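PDB 5I0F: glycoside hydrolase family 31 from Trueperella pyogenes, which degrades cycloalternan, a cyclic glucose oligosaccharide, and forms a covalent glycosyl-enzyme intermediate along the way, as expected of a retaining family 31 glycosidase. Local coordinates for residues Gly8-Tyr13 with Trp473-Arg478; Ala659-Ile664 with Thr691-Glu696; Arg355-Thr360 with Val456-Ile461; Arg623-Val628 with Asp721-Tyr726. All coordinates share one frame; numbering follows the deposited sequence.

Contact 1 of 4, residues Gly8-Tyr13 with Trp473-Arg478; sequences GIEHPY and WGSDLR
Glu10 OE1 accepts a nearly straight hydrogen bond from Ser475 N (2.9 Å, N-H...O 168°), the amide approaching from above the carboxylate plane, and a weak one from Ser475 OG at 3.5 Å. The Glu10 chain runs extended beyond CG (chi2 -179°), which carries the carboxylate to Gly474 CA, 3.3 Å from OE2, at the start of the type I turn Gly474-Leu477. OE2 also comes within 3.9 Å of Asp476 OD1, a like-charge approach that Arg7 should ease, since it forms salt bridges with both acids; Arg427 gives OE2 a second cationic partner.

Behind this polar end, the indole of Trp473 packs against residues 9-12. His11 CA sits over one face of its six-membered ring, 3.9 Å from the centroid, while Pro12 CD lies over the five-membered ring, 4.1 Å from that centroid; both are CH-pi contacts. The imidazole follows obliquely, with His11 CD2 at 3.5 Å from Trp473 CH2, and Ile9 CD1 reaches Trp473 CZ3 at 4.2 Å. The arrangement is a loop-to-loop interface between domains: the N-terminal 1,3-alpha-isomaltosidase-like region meets the loop that follows strand 463-466 of the family 31 TIM barrel.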
loop_
_atom_site.group_PDB
_atom_site.type_symbol
_atom_site.label_atom_id
_atom_site.label_comp_id
_atom_site.label_asym_id
_atom_site.label_seq_id
_atom_site.Cartn_x
_atom_site.Cartn_y
_atom_site.Cartn_z
ATOM N N GLY A 8 -18.988 1.900 13.583
ATOM C CA GLY A 8 -18.097 2.999 13.872
ATOM C C GLY A 8 -17.537 3.677 12.634
ATOM O O GLY A 8 -18.168 3.707 11.580
ATOM N N ILE A 9 -16.337 4.223 12.785
ATOM C CA ILE A 9 -15.667 4.952 11.705
ATOM C C ILE A 9 -15.163 3.955 10.641
ATOM O O ILE A 9 -15.007 4.314 9.464
ATOM C CB ILE A 9 -14.528 5.840 12.260
ATOM C CG1 ILE A 9 -13.991 6.814 11.192
ATOM C CG2 ILE A 9 -13.409 5.001 12.862
ATOM C CD1 ILE A 9 -13.016 7.831 11.770
ATOM N N GLU A 10 -14.926 2.720 11.074
ATOM C CA GLU A 10 -14.534 1.594 10.188
ATOM C C GLU A 10 -13.085 1.734 9.699
ATOM O O GLU A 10 -12.737 1.347 8.581
ATOM C CB GLU A 10 -15.539 1.343 9.054
ATOM C CG GLU A 10 -16.932 1.038 9.598
ATOM C CD GLU A 10 -17.968 0.764 8.521
ATOM O OE1 GLU A 10 -18.022 -0.379 7.999
ATOM O OE2 GLU A 10 -18.736 1.689 8.179
ATOM N N HIS A 11 -12.250 2.295 10.561
ATOM C CA HIS A 11 -10.785 2.149 10.461
ATOM C C HIS A 11 -10.547 0.627 10.627
ATOM O O HIS A 11 -11.083 0.036 11.540
ATOM C CB HIS A 11 -10.143 2.997 11.570
ATOM C CG HIS A 11 -8.643 3.023 11.577
ATOM N ND1 HIS A 11 -7.891 1.885 11.688
ATOM C CD2 HIS A 11 -7.764 4.051 11.629
ATOM C CE1 HIS A 11 -6.603 2.193 11.699
ATOM N NE2 HIS A 11 -6.499 3.510 11.681
ATOM N N PRO A 12 -9.757 -0.021 9.743
ATOM C CA PRO A 12 -9.674 -1.497 9.858
ATOM C C PRO A 12 -9.019 -2.056 11.120
ATOM O O PRO A 12 -9.175 -3.243 11.407
ATOM C CB PRO A 12 -8.896 -1.916 8.607
ATOM C CG PRO A 12 -8.226 -0.676 8.113
ATOM C CD PRO A 12 -9.131 0.463 8.503
ATOM N N TYR A 13 -8.257 -1.238 11.842
ATOM C CA TYR A 13 -7.556 -1.666 13.036
ATOM C C TYR A 13 -7.890 -0.886 14.316
ATOM O O TYR A 13 -7.215 -1.053 15.315
ATOM C CB TYR A 13 -6.048 -1.598 12.763
ATOM C CG TYR A 13 -5.585 -2.459 11.604
ATOM C CD1 TYR A 13 -5.516 -3.859 11.710
ATOM C CD2 TYR A 13 -5.177 -1.877 10.397
ATOM C CE1 TYR A 13 -5.077 -4.644 10.645
ATOM C CE2 TYR A 13 -4.740 -2.649 9.334
ATOM C CZ TYR A 13 -4.696 -4.029 9.445
ATOM O OH TYR A 13 -4.241 -4.751 8.342
ATOM N N TRP A 473 -13.288 3.851 3.708
ATOM C CA TRP A 473 -13.663 3.035 4.851
ATOM C C TRP A 473 -15.186 3.033 4.949
ATOM O O TRP A 473 -15.809 4.088 4.942
ATOM C CB TRP A 473 -13.109 3.598 6.153
ATOM C CG TRP A 473 -11.615 3.686 6.311
ATOM C CD1 TRP A 473 -10.643 3.024 5.596
ATOM C CD2 TRP A 473 -10.930 4.469 7.277
ATOM N NE1 TRP A 473 -9.393 3.383 6.055
ATOM C CE2 TRP A 473 -9.548 4.269 7.089
ATOM C CE3 TRP A 473 -11.351 5.333 8.286
ATOM C CZ2 TRP A 473 -8.590 4.896 7.890
ATOM C CZ3 TRP A 473 -10.398 5.959 9.081
ATOM C CH2 TRP A 473 -9.031 5.745 8.865
ATOM N N GLY A 474 -15.779 1.852 5.078
ATOM C CA GLY A 474 -17.228 1.718 5.226
ATOM C C GLY A 474 -17.679 0.513 4.443
ATOM O O GLY A 474 -17.568 0.491 3.212
ATOM N N SER A 475 -18.183 -0.497 5.138
ATOM C CA SER A 475 -18.621 -1.716 4.474
ATOM C C SER A 475 -19.840 -1.479 3.558
ATOM O O SER A 475 -20.055 -2.248 2.623
ATOM C CB SER A 475 -18.947 -2.795 5.529
ATOM O OG SER A 475 -20.149 -2.443 6.201
ATOM N N ASP A 476 -20.604 -0.412 3.820
ATOM C CA ASP A 476 -21.873 -0.139 3.126
ATOM C C ASP A 476 -21.787 1.020 2.128
ATOM O O ASP A 476 -22.809 1.466 1.606
ATOM C CB ASP A 476 -23.019 0.094 4.118
ATOM C CG ASP A 476 -22.628 0.996 5.303
ATOM O OD1 ASP A 476 -21.436 1.453 5.427
ATOM O OD2 ASP A 476 -23.531 1.206 6.152
ATOM N N LEU A 477 -20.568 1.481 1.826
ATOM C CA LEU A 477 -20.374 2.449 0.750
ATOM C C LEU A 477 -20.916 1.853 -0.562
ATOM O O LEU A 477 -21.027 0.644 -0.671
ATOM C CB LEU A 477 -18.895 2.832 0.617
ATOM C CG LEU A 477 -18.196 3.468 1.833
ATOM C CD1 LEU A 477 -16.799 3.933 1.437
ATOM C CD2 LEU A 477 -18.988 4.596 2.456
ATOM N N ARG A 478 -21.270 2.703 -1.523
ATOM C CA ARG A 478 -21.864 2.284 -2.785
ATOM C C ARG A 478 -21.006 2.731 -3.962
ATOM O O ARG A 478 -20.622 3.909 -4.067
ATOM C CB ARG A 478 -23.259 2.896 -2.951
ATOM C CG ARG A 478 -24.218 2.593 -1.812
ATOM C CD ARG A 478 -25.587 3.195 -2.104
ATOM N NE ARG A 478 -26.606 2.825 -1.104
ATOM C CZ ARG A 478 -27.216 1.637 -1.026
ATOM N NH1 ARG A 478 -28.117 1.416 -0.066
ATOM N NH2 ARG A 478 -26.943 0.665 -1.888
#

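Contact 2 of 4, residues Ala659-Ile664 with Thr691-Glu696; sequences ADDPEI and TTYLPE
Tyr693, on strand 689-694 of the family 31 C-terminal domain, meets an Asx turn that begins at Asp661 in the loop after helix 655-658. In that turn Asp661 OD1 accepts from Glu663 N at 3.1 Å, and a 3-10 segment starts at Pro662. The other carboxylate oxygen faces the strand: Tyr693 OH donates to Asp661 OD2 at 2.5 Å, a very short bond. Tyrosine and aspartate reach toward each other tip to tip, with ring and carboxylate planes 83° apart, and the hydroxyl uses the syn lone pair of OD2. Asp661 CG lies anti to its backbone N (chi1 -174°), which extends the acid toward the phenol.

The ring is also held from one face. Glu663 CG stands over its centre, 3.4 Å from the centroid and 11° off the normal, a close CH-pi contact. The Glu663 chain then bends at chi2, and its OE2 is bonded to His667. Ile664 CG2 makes a looser apolar approach to Tyr693 CE2. Asp661 also holds a second link to the 691-696 segment: a water donates to its OD2 at 2.8 Å and accepts from Glu696 N at 2.8 Å.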
loop_
_atom_site.group_PDB
_atom_site.type_symbol
_atom_site.label_atom_id
_atom_site.label_comp_id
_atom_site.label_asym_id
_atom_site.label_seq_id
_atom_site.Cartn_x
_atom_site.Cartn_y
_atom_site.Cartn_z
ATOM N N ALA A 659 14.653 -24.163 -4.446
ATOM C CA ALA A 659 13.779 -24.686 -3.367
ATOM C C ALA A 659 14.149 -26.066 -2.819
ATOM O O ALA A 659 13.688 -26.437 -1.745
ATOM C CB ALA A 659 12.319 -24.707 -3.812
ATOM N N ASP A 660 14.949 -26.845 -3.538
ATOM C CA ASP A 660 15.391 -28.134 -2.983
ATOM C C ASP A 660 16.586 -28.012 -1.997
ATOM O O ASP A 660 17.079 -29.012 -1.499
ATOM C CB ASP A 660 15.662 -29.151 -4.104
ATOM C CG ASP A 660 16.787 -28.740 -5.011
ATOM O OD1 ASP A 660 17.367 -27.647 -4.813
ATOM O OD2 ASP A 660 17.087 -29.509 -5.947
ATOM N N ASP A 661 17.034 -26.795 -1.715
ATOM C CA ASP A 661 18.121 -26.557 -0.780
ATOM C C ASP A 661 17.559 -25.909 0.488
ATOM O O ASP A 661 17.213 -24.748 0.461
ATOM C CB ASP A 661 19.127 -25.633 -1.431
ATOM C CG ASP A 661 20.375 -25.425 -0.596
ATOM O OD1 ASP A 661 20.389 -25.681 0.618
ATOM O OD2 ASP A 661 21.355 -24.989 -1.194
ATOM N N PRO A 662 17.490 -26.651 1.602
ATOM C CA PRO A 662 16.863 -26.094 2.804
ATOM C C PRO A 662 17.594 -24.910 3.448
ATOM O O PRO A 662 16.971 -24.148 4.170
ATOM C CB PRO A 662 16.807 -27.288 3.781
ATOM C CG PRO A 662 17.466 -28.435 3.118
ATOM C CD PRO A 662 18.067 -27.988 1.828
ATOM N N GLU A 663 18.892 -24.749 3.181
ATOM C CA GLU A 663 19.670 -23.645 3.755
ATOM C C GLU A 663 19.249 -22.240 3.278
ATOM O O GLU A 663 19.529 -21.267 3.954
ATOM C CB GLU A 663 21.174 -23.884 3.509
ATOM C CG GLU A 663 22.149 -22.781 3.958
ATOM C CD GLU A 663 22.271 -22.573 5.473
ATOM O OE1 GLU A 663 21.771 -23.440 6.238
ATOM O OE2 GLU A 663 22.913 -21.554 5.908
ATOM N N ILE A 664 18.556 -22.130 2.146
ATOM C CA ILE A 664 18.101 -20.825 1.663
ATOM C C ILE A 664 17.227 -20.066 2.683
ATOM O O ILE A 664 17.272 -18.841 2.741
ATOM C CB ILE A 664 17.363 -20.915 0.297
ATOM C CG1 ILE A 664 16.055 -21.719 0.407
ATOM C CG2 ILE A 664 18.279 -21.470 -0.785
ATOM C CD1 ILE A 664 15.237 -21.765 -0.867
ATOM N N THR A 691 28.750 -12.106 4.837
ATOM C CA THR A 691 28.655 -13.495 4.459
ATOM C C THR A 691 27.401 -13.783 3.636
ATOM O O THR A 691 26.314 -13.344 3.987
ATOM C CB THR A 691 28.737 -14.368 5.726
ATOM O OG1 THR A 691 30.052 -14.210 6.295
ATOM C CG2 THR A 691 28.512 -15.813 5.396
ATOM N N THR A 692 27.573 -14.542 2.558
ATOM C CA THR A 692 26.503 -14.918 1.650
ATOM C C THR A 692 26.442 -16.446 1.526
ATOM O O THR A 692 27.483 -17.094 1.399
ATOM C CB THR A 692 26.798 -14.257 0.282
ATOM O OG1 THR A 692 26.815 -12.841 0.464
ATOM C CG2 THR A 692 25.770 -14.601 -0.765
ATOM N N TYR A 693 25.235 -17.020 1.580
ATOM C CA TYR A 693 25.066 -18.432 1.220
ATOM C C TYR A 693 24.957 -18.564 -0.292
ATOM O O TYR A 693 24.079 -17.942 -0.918
ATOM C CB TYR A 693 23.855 -19.104 1.913
ATOM C CG TYR A 693 23.716 -20.553 1.472
ATOM C CD1 TYR A 693 24.639 -21.522 1.891
ATOM C CD2 TYR A 693 22.719 -20.942 0.571
ATOM C CE1 TYR A 693 24.556 -22.838 1.445
ATOM C CE2 TYR A 693 22.611 -22.251 0.140
ATOM C CZ TYR A 693 23.535 -23.196 0.572
ATOM O OH TYR A 693 23.438 -24.477 0.118
ATOM N N LEU A 694 25.840 -19.380 -0.879
ATOM C CA LEU A 694 25.776 -19.706 -2.300
ATOM C C LEU A 694 25.152 -21.071 -2.467
ATOM O O LEU A 694 25.612 -22.039 -1.853
ATOM C CB LEU A 694 27.173 -19.733 -2.943
ATOM C CG LEU A 694 27.980 -18.453 -2.891
ATOM C CD1 LEU A 694 29.365 -18.716 -3.473
ATOM C CD2 LEU A 694 27.262 -17.333 -3.642
ATOM N N PRO A 695 24.104 -21.175 -3.291
ATOM C CA PRO A 695 23.573 -22.502 -3.621
ATOM C C PRO A 695 24.462 -23.237 -4.637
ATOM O O PRO A 695 25.414 -22.653 -5.147
ATOM C CB PRO A 695 22.176 -22.201 -4.183
ATOM C CG PRO A 695 22.186 -20.777 -4.572
ATOM C CD PRO A 695 23.339 -20.080 -3.920
ATOM N N GLU A 696 24.141 -24.498 -4.924
ATOM C CA GLU A 696 24.989 -25.361 -5.763
ATOM C C GLU A 696 25.244 -24.734 -7.136
ATOM O O GLU A 696 24.386 -24.029 -7.670
ATOM C CB GLU A 696 24.358 -26.750 -5.958
ATOM C CG GLU A 696 24.223 -27.602 -4.695
ATOM C CD GLU A 696 25.528 -28.239 -4.231
ATOM O OE1 GLU A 696 26.265 -28.853 -5.053
ATOM O OE2 GLU A 696 25.809 -28.145 -3.013
HETATM O O HOH W 1 21.747 -25.386 -3.894
#

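Contact 3 of 4, residues Arg355-Thr360 with Val456-Ile461; sequences RGPDFT and VEDLDI
Gly356 N and the guanidinium of Arg355 converge on the carboxylate of Asp458, in the 456-461 segment. The tight part is at the backbone: Gly356 N donates to Asp458 OD2 at 2.8 Å (N-H...O 164°), meeting it on the anti side. Glycine has no side chain, and here its CA comes within 3.9 Å of Asp458 CB.

The solvent side is looser and ionic. The Arg355 chain bends at chi2 and chi3 (-50° and -52°), which brings the guanidinium edge to the acid. NH2 donates to Asp458 OD1 at 3.1 Å, in the guanidinium plane but from above the carboxylate plane, while NE and NH2 make only weak bonds to OD2. The same NH2 reaches outward to Glu457 OE1 at 3.2 Å. Glu457 is exposed, and its other oxygen pairs with Arg453.

The network joins the loop after barrel strand 326-329 to the 456-461 segment, on the outside of the TIM barrel. OD2 is shared between an amide and an arginine, and one NH2 between two acids. Arg355, with Arg453 on Glu457, would partly offset the two negative charges and probably favour the ionised forms of both carboxylates.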
loop_
_atom_site.group_PDB
_atom_site.type_symbol
_atom_site.label_atom_id
_atom_site.label_comp_id
_atom_site.label_asym_id
_atom_site.label_seq_id
_atom_site.Cartn_x
_atom_site.Cartn_y
_atom_site.Cartn_z
ATOM N N ARG A 355 -7.872 22.371 -21.868
ATOM C CA ARG A 355 -6.821 22.058 -22.849
ATOM C C ARG A 355 -5.622 22.954 -22.642
ATOM O O ARG A 355 -5.728 24.030 -22.038
ATOM C CB ARG A 355 -7.344 22.258 -24.282
ATOM C CG ARG A 355 -8.521 21.371 -24.691
ATOM C CD ARG A 355 -8.329 19.887 -24.393
ATOM N NE ARG A 355 -7.070 19.322 -24.907
ATOM C CZ ARG A 355 -6.773 18.016 -24.933
ATOM N NH1 ARG A 355 -7.634 17.099 -24.495
ATOM N NH2 ARG A 355 -5.612 17.616 -25.438
ATOM N N GLY A 356 -4.476 22.509 -23.158
ATOM C CA GLY A 356 -3.209 23.238 -23.051
ATOM C C GLY A 356 -3.277 24.719 -23.363
ATOM O O GLY A 356 -2.795 25.531 -22.589
ATOM N N PRO A 357 -3.898 25.079 -24.493
ATOM C CA PRO A 357 -4.070 26.499 -24.867
ATOM C C PRO A 357 -4.926 27.352 -23.920
ATOM O O PRO A 357 -4.927 28.571 -24.069
ATOM C CB PRO A 357 -4.749 26.419 -26.251
ATOM C CG PRO A 357 -4.360 25.091 -26.787
ATOM C CD PRO A 357 -4.300 24.180 -25.588
ATOM N N ASP A 358 -5.649 26.758 -22.968
ATOM C CA ASP A 358 -6.350 27.551 -21.950
ATOM C C ASP A 358 -5.428 28.341 -21.026
ATOM O O ASP A 358 -5.877 29.254 -20.354
ATOM C CB ASP A 358 -7.219 26.678 -21.034
ATOM C CG ASP A 358 -8.344 25.973 -21.762
ATOM O OD1 ASP A 358 -8.669 26.308 -22.923
ATOM O OD2 ASP A 358 -8.933 25.073 -21.120
ATOM N N PHE A 359 -4.165 27.953 -20.928
ATOM C CA PHE A 359 -3.310 28.453 -19.876
ATOM C C PHE A 359 -2.260 29.430 -20.361
ATOM O O PHE A 359 -1.639 29.219 -21.393
ATOM C CB PHE A 359 -2.628 27.303 -19.160
ATOM C CG PHE A 359 -3.586 26.334 -18.552
ATOM C CD1 PHE A 359 -4.321 26.680 -17.415
ATOM C CD2 PHE A 359 -3.812 25.089 -19.145
ATOM C CE1 PHE A 359 -5.230 25.797 -16.850
ATOM C CE2 PHE A 359 -4.716 24.194 -18.583
ATOM C CZ PHE A 359 -5.438 24.556 -17.439
ATOM N N THR A 360 -2.082 30.486 -19.574
ATOM C CA THR A 360 -0.969 31.410 -19.688
ATOM C C THR A 360 -0.155 31.298 -18.416
ATOM O O THR A 360 -0.720 31.241 -17.316
ATOM C CB THR A 360 -1.478 32.850 -19.843
ATOM O OG1 THR A 360 -2.348 32.907 -20.968
ATOM C CG2 THR A 360 -0.337 33.804 -20.097
ATOM N N VAL A 456 -0.946 15.021 -20.589
ATOM C CA VAL A 456 -0.321 14.009 -21.416
ATOM C C VAL A 456 -0.322 14.457 -22.892
ATOM O O VAL A 456 0.713 14.403 -23.541
ATOM C CB VAL A 456 -0.996 12.638 -21.256
ATOM C CG1 VAL A 456 -0.265 11.602 -22.063
ATOM C CG2 VAL A 456 -0.975 12.187 -19.790
ATOM N N GLU A 457 -1.464 14.893 -23.411
ATOM C CA GLU A 457 -1.590 15.166 -24.850
ATOM C C GLU A 457 -0.949 16.476 -25.283
ATOM O O GLU A 457 -0.385 16.526 -26.369
ATOM C CB GLU A 457 -3.052 15.109 -25.309
ATOM C CG GLU A 457 -3.619 13.709 -25.211
ATOM C CD GLU A 457 -4.970 13.547 -25.865
ATOM O OE1 GLU A 457 -5.625 14.562 -26.245
ATOM O OE2 GLU A 457 -5.382 12.384 -25.979
ATOM N N ASP A 458 -1.046 17.516 -24.448
ATOM C CA ASP A 458 -0.553 18.852 -24.777
ATOM C C ASP A 458 0.822 19.104 -24.142
ATOM O O ASP A 458 1.733 19.499 -24.848
ATOM C CB ASP A 458 -1.591 19.942 -24.417
ATOM C CG ASP A 458 -2.950 19.712 -25.098
ATOM O OD1 ASP A 458 -2.952 19.022 -26.145
ATOM O OD2 ASP A 458 -4.020 20.194 -24.622
ATOM N N LEU A 459 0.984 18.859 -22.849
ATOM C CA LEU A 459 2.280 19.079 -22.183
ATOM C C LEU A 459 3.305 17.939 -22.348
ATOM O O LEU A 459 4.504 18.162 -22.161
ATOM C CB LEU A 459 2.063 19.398 -20.708
ATOM C CG LEU A 459 1.330 20.705 -20.425
ATOM C CD1 LEU A 459 1.268 20.947 -18.915
ATOM C CD2 LEU A 459 1.977 21.884 -21.120
ATOM N N ASP A 460 2.830 16.744 -22.710
ATOM C CA ASP A 460 3.664 15.601 -23.085
ATOM C C ASP A 460 4.344 14.915 -21.888
ATOM O O ASP A 460 5.419 14.363 -22.036
ATOM C CB ASP A 460 4.679 15.988 -24.178
ATOM C CG ASP A 460 5.205 14.786 -24.972
ATOM O OD1 ASP A 460 4.461 13.792 -25.171
ATOM O OD2 ASP A 460 6.382 14.849 -25.406
ATOM N N ILE A 461 3.706 14.905 -20.718
ATOM C CA ILE A 461 4.248 14.126 -19.610
ATOM C C ILE A 461 4.180 12.622 -19.900
ATOM O O ILE A 461 3.430 12.158 -20.771
ATOM C CB ILE A 461 3.594 14.434 -18.248
ATOM C CG1 ILE A 461 2.183 13.917 -18.154
ATOM C CG2 ILE A 461 3.643 15.923 -17.914
ATOM C CD1 ILE A 461 1.695 13.900 -16.729
#

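Contact 4 of 4, residues Arg623-Val628 with Asp721-Tyr726; sequences RHYTRV and DIIPVY
His624 and Tyr625, neighbours on the long helix 617-646, meet the loop that leads into strand 725-728 of the C-terminal beta domain, so the contact joins a helix starting in the TIM-barrel region to the sheet domain that follows it. Tyr625 can be followed outward. Its CB leaves the helix with CG beside the backbone N (chi1 -75°), and one face of the ring is met by the helix's own histidine: His624 CD2 lies over its centre, 3.7 Å above the plane. Residues of helix 572-583, among them Phe579, Ala580 and Thr583, also pack against this side chain. Farther out, CE1 touches Ile723 CG2 at 4.2 Å, an apolar contact in which the two side chains cross obliquely. CZ comes to 3.9 Å from Asp721 O. At the tip, OH lies 3.0 Å from Asp721 C and close to Ile722 N, but the angles to the Asp721 oxygen and the Ile722 amide are poor. The hydroxyl therefore rests against the Asp721-Ile722 peptide, while its hydrogen bond is to Trp720 O, one residue earlier.

His624 supplies the direct polar link between the segments. CG is anti to the backbone N (chi1 165°), the ring extends toward the loop, and Val628 CG2 lies over one of its faces, offset toward the rim. NE2 is the donor, reaching Asp721 O at 3.1 Å with an N-H...O angle of 141°.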
loop_
_atom_site.group_PDB
_atom_site.type_symbol
_atom_site.label_atom_id
_atom_site.label_comp_id
_atom_site.label_asym_id
_atom_site.label_seq_id
_atom_site.Cartn_x
_atom_site.Cartn_y
_atom_site.Cartn_z
ATOM N N ARG A 623 28.201 8.342 -8.298
ATOM C CA ARG A 623 28.736 8.223 -9.660
ATOM C C ARG A 623 29.034 6.763 -9.992
ATOM O O ARG A 623 28.586 6.256 -11.024
ATOM C CB ARG A 623 30.016 9.078 -9.855
ATOM C CG ARG A 623 29.794 10.506 -10.332
ATOM C CD ARG A 623 31.106 11.213 -10.725
ATOM N NE ARG A 623 31.792 11.783 -9.555
ATOM C CZ ARG A 623 31.511 12.955 -8.975
ATOM N NH1 ARG A 623 32.212 13.356 -7.912
ATOM N NH2 ARG A 623 30.556 13.752 -9.430
ATOM N N HIS A 624 29.785 6.105 -9.101
ATOM C CA HIS A 624 30.164 4.689 -9.242
ATOM C C HIS A 624 28.947 3.771 -9.412
ATOM O O HIS A 624 28.857 3.014 -10.384
ATOM C CB HIS A 624 31.026 4.273 -8.029
ATOM C CG HIS A 624 31.201 2.797 -7.855
ATOM N ND1 HIS A 624 31.905 2.015 -8.744
ATOM C CD2 HIS A 624 30.804 1.970 -6.859
ATOM C CE1 HIS A 624 31.905 0.762 -8.325
ATOM N NE2 HIS A 624 31.249 0.708 -7.177
ATOM N N TYR A 625 28.011 3.835 -8.474
ATOM C CA TYR A 625 26.830 2.973 -8.563
ATOM C C TYR A 625 25.886 3.340 -9.717
ATOM O O TYR A 625 25.234 2.441 -10.273
ATOM C CB TYR A 625 26.105 2.890 -7.215
ATOM C CG TYR A 625 26.858 2.007 -6.229
ATOM C CD1 TYR A 625 27.029 0.626 -6.479
ATOM C CD2 TYR A 625 27.395 2.534 -5.069
ATOM C CE1 TYR A 625 27.703 -0.200 -5.578
ATOM C CE2 TYR A 625 28.084 1.723 -4.169
ATOM C CZ TYR A 625 28.261 0.365 -4.435
ATOM O OH TYR A 625 28.937 -0.428 -3.518
ATOM N N THR A 626 25.825 4.613 -10.109
ATOM C CA THR A 626 25.001 4.975 -11.269
ATOM C C THR A 626 25.648 4.473 -12.567
ATOM O O THR A 626 24.924 4.050 -13.463
ATOM C CB THR A 626 24.548 6.453 -11.283
ATOM O OG1 THR A 626 23.871 6.763 -10.053
ATOM C CG2 THR A 626 23.546 6.707 -12.376
ATOM N N ARG A 627 26.985 4.441 -12.646
ATOM C CA ARG A 627 27.658 3.759 -13.754
ATOM C C ARG A 627 27.303 2.268 -13.774
ATOM O O ARG A 627 27.047 1.716 -14.838
ATOM C CB ARG A 627 29.206 3.905 -13.703
ATOM C CG ARG A 627 29.763 5.203 -14.258
ATOM C CD ARG A 627 31.303 5.210 -14.332
ATOM N NE ARG A 627 31.956 5.051 -13.006
ATOM C CZ ARG A 627 32.445 6.039 -12.227
ATOM N NH1 ARG A 627 32.414 7.325 -12.606
ATOM N NH2 ARG A 627 32.986 5.737 -11.053
ATOM N N VAL A 628 27.289 1.622 -12.602
ATOM C CA VAL A 628 26.897 0.230 -12.499
ATOM C C VAL A 628 25.441 0.049 -12.973
ATOM O O VAL A 628 25.128 -0.870 -13.786
ATOM C CB VAL A 628 27.108 -0.320 -11.064
ATOM C CG1 VAL A 628 26.516 -1.713 -10.920
ATOM C CG2 VAL A 628 28.608 -0.349 -10.718
ATOM N N ASP A 721 32.288 0.826 -1.704
ATOM C CA ASP A 721 32.230 0.584 -3.148
ATOM C C ASP A 721 31.880 -0.853 -3.543
ATOM O O ASP A 721 31.844 -1.156 -4.732
ATOM C CB ASP A 721 33.525 1.034 -3.845
ATOM C CG ASP A 721 34.762 0.415 -3.266
ATOM O OD1 ASP A 721 34.730 -0.259 -2.218
ATOM O OD2 ASP A 721 35.823 0.647 -3.852
ATOM N N ILE A 722 31.607 -1.723 -2.566
ATOM C CA ILE A 722 31.170 -3.115 -2.809
ATOM C C ILE A 722 29.793 -3.365 -2.181
ATOM O O ILE A 722 29.556 -2.975 -1.053
ATOM C CB ILE A 722 32.150 -4.119 -2.145
ATOM C CG1 ILE A 722 33.589 -3.893 -2.653
ATOM C CG2 ILE A 722 31.709 -5.572 -2.314
ATOM C CD1 ILE A 722 33.807 -4.217 -4.111
ATOM N N ILE A 723 28.926 -4.042 -2.927
ATOM C CA ILE A 723 27.791 -4.776 -2.375
ATOM C C ILE A 723 27.981 -6.215 -2.885
ATOM O O ILE A 723 28.220 -6.394 -4.067
ATOM C CB ILE A 723 26.407 -4.197 -2.769
ATOM C CG1 ILE A 723 25.284 -5.148 -2.306
ATOM C CG2 ILE A 723 26.294 -3.891 -4.260
ATOM C CD1 ILE A 723 23.875 -4.666 -2.612
ATOM N N PRO A 724 27.885 -7.232 -1.996
ATOM C CA PRO A 724 28.112 -8.593 -2.458
ATOM C C PRO A 724 27.120 -9.034 -3.541
ATOM O O PRO A 724 25.893 -8.996 -3.342
ATOM C CB PRO A 724 27.983 -9.433 -1.183
ATOM C CG PRO A 724 28.332 -8.493 -0.085
ATOM C CD PRO A 724 27.786 -7.169 -0.529
ATOM N N VAL A 725 27.670 -9.398 -4.688
ATOM C CA VAL A 725 26.911 -9.778 -5.856
ATOM C C VAL A 725 27.694 -10.891 -6.517
ATOM O O VAL A 725 28.896 -10.719 -6.775
ATOM C CB VAL A 725 26.738 -8.609 -6.861
ATOM C CG1 VAL A 725 26.128 -9.105 -8.176
ATOM C CG2 VAL A 725 25.864 -7.501 -6.264
ATOM N N TYR A 726 27.019 -12.006 -6.791
ATOM C CA TYR A 726 27.649 -13.179 -7.406
ATOM C C TYR A 726 26.900 -13.544 -8.679
ATOM O O TYR A 726 25.674 -13.541 -8.688
ATOM C CB TYR A 726 27.649 -14.344 -6.417
ATOM C CG TYR A 726 28.431 -14.025 -5.158
ATOM C CD1 TYR A 726 27.827 -13.380 -4.098
ATOM C CD2 TYR A 726 29.799 -14.341 -5.052
ATOM C CE1 TYR A 726 28.530 -13.078 -2.937
ATOM C CE2 TYR A 726 30.525 -14.043 -3.895
ATOM C CZ TYR A 726 29.888 -13.416 -2.837
ATOM O OH TYR A 726 30.557 -13.085 -1.677
#

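Contacts 2 and 4 are neighbours in the C-terminal region: their centres lie 23 Å apart, and they touch where Leu694 CD2 packs 3.8 Å from Tyr726 CG and Thr692 OG1 4.0 Å from Pro724 CB. Along the chain, contact 2 is nested in the loop closed by contact 4, as contact 3 is in the one closed by contact 1. Contact 1 lies on the opposite side of the chain's centre from contacts 2 and 4, their centres about 45 and 46 Å away. It stands back from the sugar, the Trp473 side chain being about 10 Å from a bound glucose, whereas the Ser475 side chain is about 5 Å from a calcium ion. Contact 3 has a calcium ion about 8 Å from the Arg355 side chain.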